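Local coordinates for protein glycerol dehydratase (PDB 1R9D) that probably dehydrates glycerol without vitamin B12, acting as a lyase of the glycyl radical enzyme family, at residues A[559-562]-A[563-567]; A[571-574]-A[575-579]; A[603-607]-A[608-612]. One frame throughout, in Å; residues are numbered along the deposited sequence.

The three contacts follow one another along the chain in series, none enclosing or crossing another, and each closes only a turn or two of backbone. Contact 1 lies within helix 553-569. Contact 2 comes next, where the short loop after that helix enters helix 575-583; Ile566 O lies 2.9 Å from Lys572 N, probably hydrogen-bonded, and Val567 packs on Ile573, Pro575 and Leu578. Contact 3 follows helix 590-597 and starts helix 607-624, which returns to contact 1 through Val561 against Val609, Glu608 and Leu612. Helix 553-569 thus touches both neighbours, whereas contacts 2 and 3 stay about 12 Å apart at their nearest atoms.

Contact 1. Residues A[559-562]-A[563-567]; sequences SLVA and VKKIV
In the middle of helix 553-569, Val561 and Lys565 stand one turn apart with their side chains running side by side. The touch is made by one methyl: Val561 CG2 rests 3.8 Å from Lys565 CD, along the aliphatic part of the lysine. The chain of Lys565 lies close over its turn because CG is anti to the carbonyl carbon (chi1 -69°), which leaves Lys565 CG 3.3 Å from Val561 O. Val561 O also accepts the hydrogen bond from Lys565 N, at 2.9 Å. Beyond CG the chain bends twice, about CG-CD and CD-CE, and NZ makes a long, weak ion pair with Glu608.

The backbone evidence is that of an alpha helix, with i to i+4 bonds from Val563 N to Ser559 O (3.0 Å), from Lys564 N to Leu560 O (3.0 Å) and from Ile566 N to Ala562 O (2.9 Å). The last is the most bent, at 144°, as the helix widens into a pi-type turn at 563-567, and Ile566 CB flanks it, 3.2 Å from Ala562 O. Residues along this helix meet different parts of the fold: Val561 packs on helix 607-624, Leu560 and Val563 on helix 484-516, and Val567 on helix 575-583.

Polar ends are engaged beyond the turn. Ser559 OG hydrogen-bonds to Asn555 O, and Lys564, extended until its final bend, forms a salt bridge with Asp569.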
loop_
_atom_site.group_PDB
_atom_site.type_symbol
_atom_site.label_atom_id
_atom_site.label_comp_id
_atom_site.label_asym_id
_atom_site.label_seq_id
_atom_site.Cartn_x
_atom_site.Cartn_y
_atom_site.Cartn_z
ATOM N N SER A 559 -8.243 -45.852 3.543
ATOM C CA SER A 559 -8.805 -45.861 2.194
ATOM C C SER A 559 -7.768 -46.316 1.168
ATOM O O SER A 559 -8.073 -47.103 0.274
ATOM C CB SER A 559 -9.314 -44.470 1.797
ATOM O OG SER A 559 -10.413 -44.067 2.599
ATOM N N LEU A 560 -6.543 -45.818 1.289
ATOM C CA LEU A 560 -5.496 -46.195 0.344
ATOM C C LEU A 560 -5.153 -47.682 0.411
ATOM O O LEU A 560 -4.997 -48.327 -0.624
ATOM C CB LEU A 560 -4.232 -45.357 0.573
ATOM C CG LEU A 560 -4.341 -43.876 0.186
ATOM C CD1 LEU A 560 -3.023 -43.158 0.483
ATOM C CD2 LEU A 560 -4.684 -43.759 -1.283
ATOM N N VAL A 561 -5.042 -48.235 1.615
ATOM C CA VAL A 561 -4.710 -49.651 1.724
ATOM C C VAL A 561 -5.857 -50.527 1.228
ATOM O O VAL A 561 -5.629 -51.626 0.710
ATOM C CB VAL A 561 -4.325 -50.059 3.176
ATOM C CG1 VAL A 561 -5.566 -50.220 4.044
ATOM C CG2 VAL A 561 -3.509 -51.361 3.138
ATOM N N ALA A 562 -7.087 -50.043 1.370
ATOM C CA ALA A 562 -8.244 -50.805 0.911
ATOM C C ALA A 562 -8.238 -50.860 -0.615
ATOM O O ALA A 562 -8.475 -51.912 -1.209
ATOM C CB ALA A 562 -9.534 -50.170 1.414
ATOM N N VAL A 563 -7.961 -49.724 -1.248
ATOM C CA VAL A 563 -7.917 -49.657 -2.704
ATOM C C VAL A 563 -6.808 -50.565 -3.237
ATOM O O VAL A 563 -7.026 -51.357 -4.156
ATOM C CB VAL A 563 -7.672 -48.199 -3.188
ATOM C CG1 VAL A 563 -7.345 -48.176 -4.671
ATOM C CG2 VAL A 563 -8.905 -47.358 -2.921
ATOM N N LYS A 564 -5.625 -50.460 -2.640
ATOM C CA LYS A 564 -4.481 -51.261 -3.054
ATOM C C LYS A 564 -4.689 -52.768 -2.902
ATOM O O LYS A 564 -4.357 -53.534 -3.806
ATOM C CB LYS A 564 -3.235 -50.854 -2.262
ATOM C CG LYS A 564 -2.006 -51.692 -2.587
ATOM C CD LYS A 564 -0.822 -51.325 -1.705
ATOM C CE LYS A 564 0.342 -52.280 -1.921
ATOM N NZ LYS A 564 0.018 -53.670 -1.467
ATOM N N LYS A 565 -5.235 -53.183 -1.763
ATOM C CA LYS A 565 -5.460 -54.602 -1.480
ATOM C C LYS A 565 -6.685 -55.227 -2.134
ATOM O O LYS A 565 -6.579 -56.228 -2.846
ATOM C CB LYS A 565 -5.568 -54.834 0.028
ATOM C CG LYS A 565 -4.281 -54.629 0.802
ATOM C CD LYS A 565 -4.498 -54.934 2.281
ATOM C CE LYS A 565 -4.924 -56.384 2.511
ATOM N NZ LYS A 565 -3.804 -57.351 2.305
ATOM N N ILE A 566 -7.849 -54.647 -1.869
ATOM C CA ILE A 566 -9.103 -55.168 -2.394
ATOM C C ILE A 566 -9.271 -55.030 -3.902
ATOM O O ILE A 566 -9.834 -55.911 -4.548
ATOM C CB ILE A 566 -10.310 -54.496 -1.699
ATOM C CG1 ILE A 566 -10.188 -54.640 -0.178
ATOM C CG2 ILE A 566 -11.610 -55.128 -2.177
ATOM C CD1 ILE A 566 -10.101 -56.075 0.305
ATOM N N VAL A 567 -8.779 -53.934 -4.469
ATOM C CA VAL A 567 -8.921 -53.711 -5.901
ATOM C C VAL A 567 -7.743 -54.151 -6.766
ATOM O O VAL A 567 -7.908 -54.973 -7.667
ATOM C CB VAL A 567 -9.211 -52.223 -6.204
ATOM C CG1 VAL A 567 -9.360 -52.014 -7.701
ATOM C CG2 VAL A 567 -10.478 -51.782 -5.488
#

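Contact 2. Residues A[571-574]-A[575-579]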
loop_
_atom_site.group_PDB
_atom_site.type_symbol
_atom_site.label_atom_id
_atom_site.label_comp_id
_atom_site.label_asym_id
_atom_site.label_seq_id
_atom_site.Cartn_x
_atom_site.Cartn_y
_atom_site.Cartn_z
ATOM N N ASN A 571 -7.897 -58.186 -6.506
ATOM C CA ASN A 571 -8.899 -58.111 -7.563
ATOM C C ASN A 571 -10.272 -58.617 -7.124
ATOM O O ASN A 571 -10.975 -59.265 -7.904
ATOM C CB ASN A 571 -8.440 -58.915 -8.784
ATOM C CG ASN A 571 -7.117 -58.428 -9.339
ATOM O OD1 ASN A 571 -6.976 -57.260 -9.703
ATOM N ND2 ASN A 571 -6.140 -59.325 -9.411
ATOM N N LYS A 572 -10.655 -58.328 -5.883
ATOM C CA LYS A 572 -11.956 -58.762 -5.380
ATOM C C LYS A 572 -13.082 -58.037 -6.109
ATOM O O LYS A 572 -14.146 -58.604 -6.345
ATOM C CB LYS A 572 -12.069 -58.505 -3.874
ATOM C CG LYS A 572 -11.218 -59.431 -3.019
ATOM C CD LYS A 572 -11.601 -60.885 -3.249
ATOM C CE LYS A 572 -10.819 -61.821 -2.346
ATOM N NZ LYS A 572 -11.188 -61.625 -0.924
ATOM N N ILE A 573 -12.842 -56.776 -6.454
ATOM C CA ILE A 573 -13.818 -55.965 -7.175
ATOM C C ILE A 573 -13.054 -55.106 -8.175
ATOM O O ILE A 573 -11.868 -54.846 -7.988
ATOM C CB ILE A 573 -14.609 -55.037 -6.221
ATOM C CG1 ILE A 573 -13.648 -54.124 -5.458
ATOM C CG2 ILE A 573 -15.424 -55.864 -5.241
ATOM C CD1 ILE A 573 -14.341 -53.159 -4.511
ATOM N N THR A 574 -13.724 -54.671 -9.237
ATOM C CA THR A 574 -13.071 -53.844 -10.246
ATOM C C THR A 574 -13.156 -52.373 -9.856
ATOM O O THR A 574 -13.969 -51.987 -9.015
ATOM C CB THR A 574 -13.736 -53.991 -11.629
ATOM O OG1 THR A 574 -15.072 -53.474 -11.572
ATOM C CG2 THR A 574 -13.773 -55.445 -12.056
ATOM N N PRO A 575 -12.307 -51.532 -10.463
ATOM C CA PRO A 575 -12.336 -50.104 -10.145
ATOM C C PRO A 575 -13.737 -49.545 -10.386
ATOM O O PRO A 575 -14.246 -48.749 -9.593
ATOM C CB PRO A 575 -11.301 -49.524 -11.104
ATOM C CG PRO A 575 -10.289 -50.626 -11.189
ATOM C CD PRO A 575 -11.168 -51.852 -11.343
ATOM N N SER A 576 -14.359 -49.981 -11.479
ATOM C CA SER A 576 -15.702 -49.532 -11.834
ATOM C C SER A 576 -16.716 -49.875 -10.752
ATOM O O SER A 576 -17.567 -49.055 -10.411
ATOM C CB SER A 576 -16.150 -50.167 -13.155
ATOM O OG SER A 576 -15.303 -49.778 -14.222
ATOM N N GLU A 577 -16.628 -51.088 -10.218
ATOM C CA GLU A 577 -17.548 -51.537 -9.177
ATOM C C GLU A 577 -17.402 -50.710 -7.904
ATOM O O GLU A 577 -18.394 -50.327 -7.287
ATOM C CB GLU A 577 -17.311 -53.019 -8.866
ATOM C CG GLU A 577 -17.577 -53.939 -10.050
ATOM C CD GLU A 577 -17.351 -55.411 -9.727
ATOM O OE1 GLU A 577 -16.216 -55.787 -9.361
ATOM O OE2 GLU A 577 -18.315 -56.195 -9.845
ATOM N N LEU A 578 -16.162 -50.436 -7.511
ATOM C CA LEU A 578 -15.918 -49.646 -6.311
ATOM C C LEU A 578 -16.444 -48.228 -6.506
ATOM O O LEU A 578 -17.125 -47.687 -5.639
ATOM C CB LEU A 578 -14.422 -49.602 -5.989
ATOM C CG LEU A 578 -14.044 -48.813 -4.732
ATOM C CD1 LEU A 578 -14.711 -49.445 -3.515
ATOM C CD2 LEU A 578 -12.530 -48.790 -4.564
ATOM N N LYS A 579 -16.137 -47.633 -7.654
ATOM C CA LYS A 579 -16.587 -46.275 -7.937
ATOM C C LYS A 579 -18.105 -46.164 -7.824
ATOM O O LYS A 579 -18.621 -45.235 -7.202
ATOM C CB LYS A 579 -16.132 -45.845 -9.334
ATOM C CG LYS A 579 -16.590 -44.448 -9.742
ATOM C CD LYS A 579 -15.997 -44.048 -11.088
ATOM C CE LYS A 579 -16.521 -42.696 -11.546
ATOM N NZ LYS A 579 -15.874 -42.237 -12.808
#
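Thr574 and Glu577 exchange hydrogen bonds at the start of helix 575-583, each side chain accepting from the other's backbone. Thr574 N gives its hydrogen to Glu577 OE1 at 2.7 Å and 163°, on the carboxylate's anti lone pair. In return Glu577 N donates to Thr574 OG1 at 3.2 Å. This reciprocal pair, between the N-cap and the third helical residue, is a capping box. The hydroxyl sits between the backbone N and the carbonyl carbon of its own residue (chi1 65°), which turns it toward the helix; Glu577 CG then passes only 3.0 Å from Thr574 OG1, a tight approach.

The first regular turn starts alongside, with Leu578 N bonded to Thr574 O at 3.1 Å. Just outside the box, Ile573 CD1 meets Leu578 CB at 3.9 Å and Leu578 CD1 at the same distance. A residue before the N-cap touching the fourth helical residue in this way is a hydrophobic staple. Val567 of helix 553-569 and residues of helix 590-597, Ile592 beside Ile573 and Leu596 beside Leu578, extend this apolar layer.

Chemically, OG1 satisfies one amide at the helix start and the carboxylate satisfies the amide of Thr574, while the glutamate's negative charge, set beside the positive end of the helix dipole, would probably be favoured there.

Contact 3. Residues A[603-607]-A[608-612]; sequences GNDID and EVDNL
Asp610 leans back from the first turn of helix 607-624 over Ile606, the N-cap residue, and its side chain can be traced outward atom by atom. Asp610 CB passes 3.3 Å from Ile606 O. With CG anti to the carbonyl carbon (chi1 -66°), the carboxylate is swung back over the helix start, and Asp610 CG comes to 3.1 Å from Ile606 O. From there the two oxygens part ways. Asp610 OD1 accepts a hydrogen bond of 2.7 Å from a water, and this water in turn accepts hydrogen bonds from Asn604 N (2.7 Å) and Ile606 N (3.0 Å), so one solvent molecule ties the carboxylate to two amides of the loop. OD2 turns to partners elsewhere in the fold, a hydrogen bond with Ser686 OG on helix 680-687 and a salt bridge with Lys689.

The backbone beneath is an ordinary helix start: Asp610 N bonds to Ile606 O at 166°, nearly straight, whereas Val609 N reaches the same oxygen only weakly (128°). Asn611 N bonds to Asp607 O one residue later. On another side of the turn Ile606 CB packs on Val609 CG1 at 3.9 Å, and Val609 goes on to meet Val561 of helix 553-569.

Three carboxylates gather here. Asp605 OD1 lies 4.4 Å from Asp610 OD2, and both, together with Asp607 OD1, form salt bridges with Lys689 NZ. The one lysine would probably offset part of their mutual repulsion. With the water on OD1 and Ser686 and Lys689 on OD2, both oxygens of Asp610 are engaged, which should restrain the rotation of its carboxylate.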
loop_
_atom_site.group_PDB
_atom_site.type_symbol
_atom_site.label_atom_id
_atom_site.label_comp_id
_atom_site.label_asym_id
_atom_site.label_seq_id
_atom_site.Cartn_x
_atom_site.Cartn_y
_atom_site.Cartn_z
ATOM N N GLY A 603 -3.629 -47.906 13.238
ATOM C CA GLY A 603 -3.759 -47.910 14.686
ATOM C C GLY A 603 -3.630 -49.264 15.358
ATOM O O GLY A 603 -3.916 -49.389 16.550
ATOM N N ASN A 604 -3.199 -50.270 14.603
ATOM C CA ASN A 604 -3.032 -51.627 15.130
ATOM C C ASN A 604 -1.609 -52.145 14.939
ATOM O O ASN A 604 -1.350 -53.350 15.055
ATOM C CB ASN A 604 -4.018 -52.571 14.443
ATOM C CG ASN A 604 -5.453 -52.257 14.801
ATOM O OD1 ASN A 604 -5.901 -52.539 15.912
ATOM N ND2 ASN A 604 -6.179 -51.652 13.867
ATOM N N ASP A 605 -0.696 -51.227 14.645
ATOM C CA ASP A 605 0.713 -51.546 14.430
ATOM C C ASP A 605 0.926 -52.484 13.239
ATOM O O ASP A 605 1.819 -53.333 13.259
ATOM C CB ASP A 605 1.317 -52.160 15.703
ATOM C CG ASP A 605 2.831 -51.983 15.783
ATOM O OD1 ASP A 605 3.419 -51.346 14.879
ATOM O OD2 ASP A 605 3.436 -52.477 16.764
ATOM N N ILE A 606 0.101 -52.326 12.207
ATOM C CA ILE A 606 0.202 -53.130 10.985
ATOM C C ILE A 606 0.911 -52.256 9.952
ATOM O O ILE A 606 0.332 -51.285 9.464
ATOM C CB ILE A 606 -1.193 -53.496 10.419
ATOM C CG1 ILE A 606 -1.983 -54.324 11.432
ATOM C CG2 ILE A 606 -1.040 -54.267 9.110
ATOM C CD1 ILE A 606 -3.399 -54.644 10.970
ATOM N N ASP A 607 2.152 -52.599 9.610
ATOM C CA ASP A 607 2.916 -51.789 8.659
ATOM C C ASP A 607 2.274 -51.529 7.302
ATOM O O ASP A 607 2.394 -50.427 6.760
ATOM C CB ASP A 607 4.304 -52.392 8.425
ATOM C CG ASP A 607 5.229 -52.217 9.613
ATOM O OD1 ASP A 607 5.043 -51.254 10.388
ATOM O OD2 ASP A 607 6.160 -53.038 9.761
ATOM N N GLU A 608 1.605 -52.533 6.747
ATOM C CA GLU A 608 0.983 -52.386 5.437
ATOM C C GLU A 608 0.091 -51.151 5.335
ATOM O O GLU A 608 0.167 -50.403 4.359
ATOM C CB GLU A 608 0.179 -53.640 5.084
ATOM C CG GLU A 608 -0.521 -53.555 3.737
ATOM C CD GLU A 608 -1.103 -54.884 3.299
ATOM O OE1 GLU A 608 -1.848 -55.498 4.092
ATOM O OE2 GLU A 608 -0.817 -55.311 2.159
ATOM N N VAL A 609 -0.756 -50.935 6.335
ATOM C CA VAL A 609 -1.632 -49.776 6.298
ATOM C C VAL A 609 -0.967 -48.547 6.923
ATOM O O VAL A 609 -1.109 -47.440 6.411
ATOM C CB VAL A 609 -2.996 -50.067 6.984
ATOM C CG1 VAL A 609 -2.785 -50.557 8.412
ATOM C CG2 VAL A 609 -3.869 -48.813 6.956
ATOM N N ASP A 610 -0.228 -48.739 8.010
ATOM C CA ASP A 610 0.436 -47.615 8.659
ATOM C C ASP A 610 1.343 -46.845 7.688
ATOM O O ASP A 610 1.382 -45.615 7.719
ATOM C CB ASP A 610 1.247 -48.092 9.868
ATOM C CG ASP A 610 0.372 -48.641 10.985
ATOM O OD1 ASP A 610 -0.869 -48.565 10.861
ATOM O OD2 ASP A 610 0.927 -49.144 11.983
ATOM N N ASN A 611 2.064 -47.556 6.822
ATOM C CA ASN A 611 2.937 -46.878 5.868
ATOM C C ASN A 611 2.179 -46.114 4.783
ATOM O O ASN A 611 2.722 -45.189 4.174
ATOM C CB ASN A 611 3.914 -47.864 5.222
ATOM C CG ASN A 611 4.969 -48.344 6.195
ATOM O OD1 ASN A 611 5.416 -47.588 7.059
ATOM N ND2 ASN A 611 5.384 -49.600 6.057
ATOM N N LEU A 612 0.932 -46.499 4.535
ATOM C CA LEU A 612 0.132 -45.800 3.539
ATOM C C LEU A 612 -0.473 -44.550 4.171
ATOM O O LEU A 612 -0.738 -43.566 3.483
ATOM C CB LEU A 612 -0.953 -46.719 2.969
ATOM C CG LEU A 612 -0.405 -47.705 1.925
ATOM C CD1 LEU A 612 -1.511 -48.620 1.425
ATOM C CD2 LEU A 612 0.197 -46.922 0.762
HETATM O O HOH W 1 -2.346 -50.530 12.037
#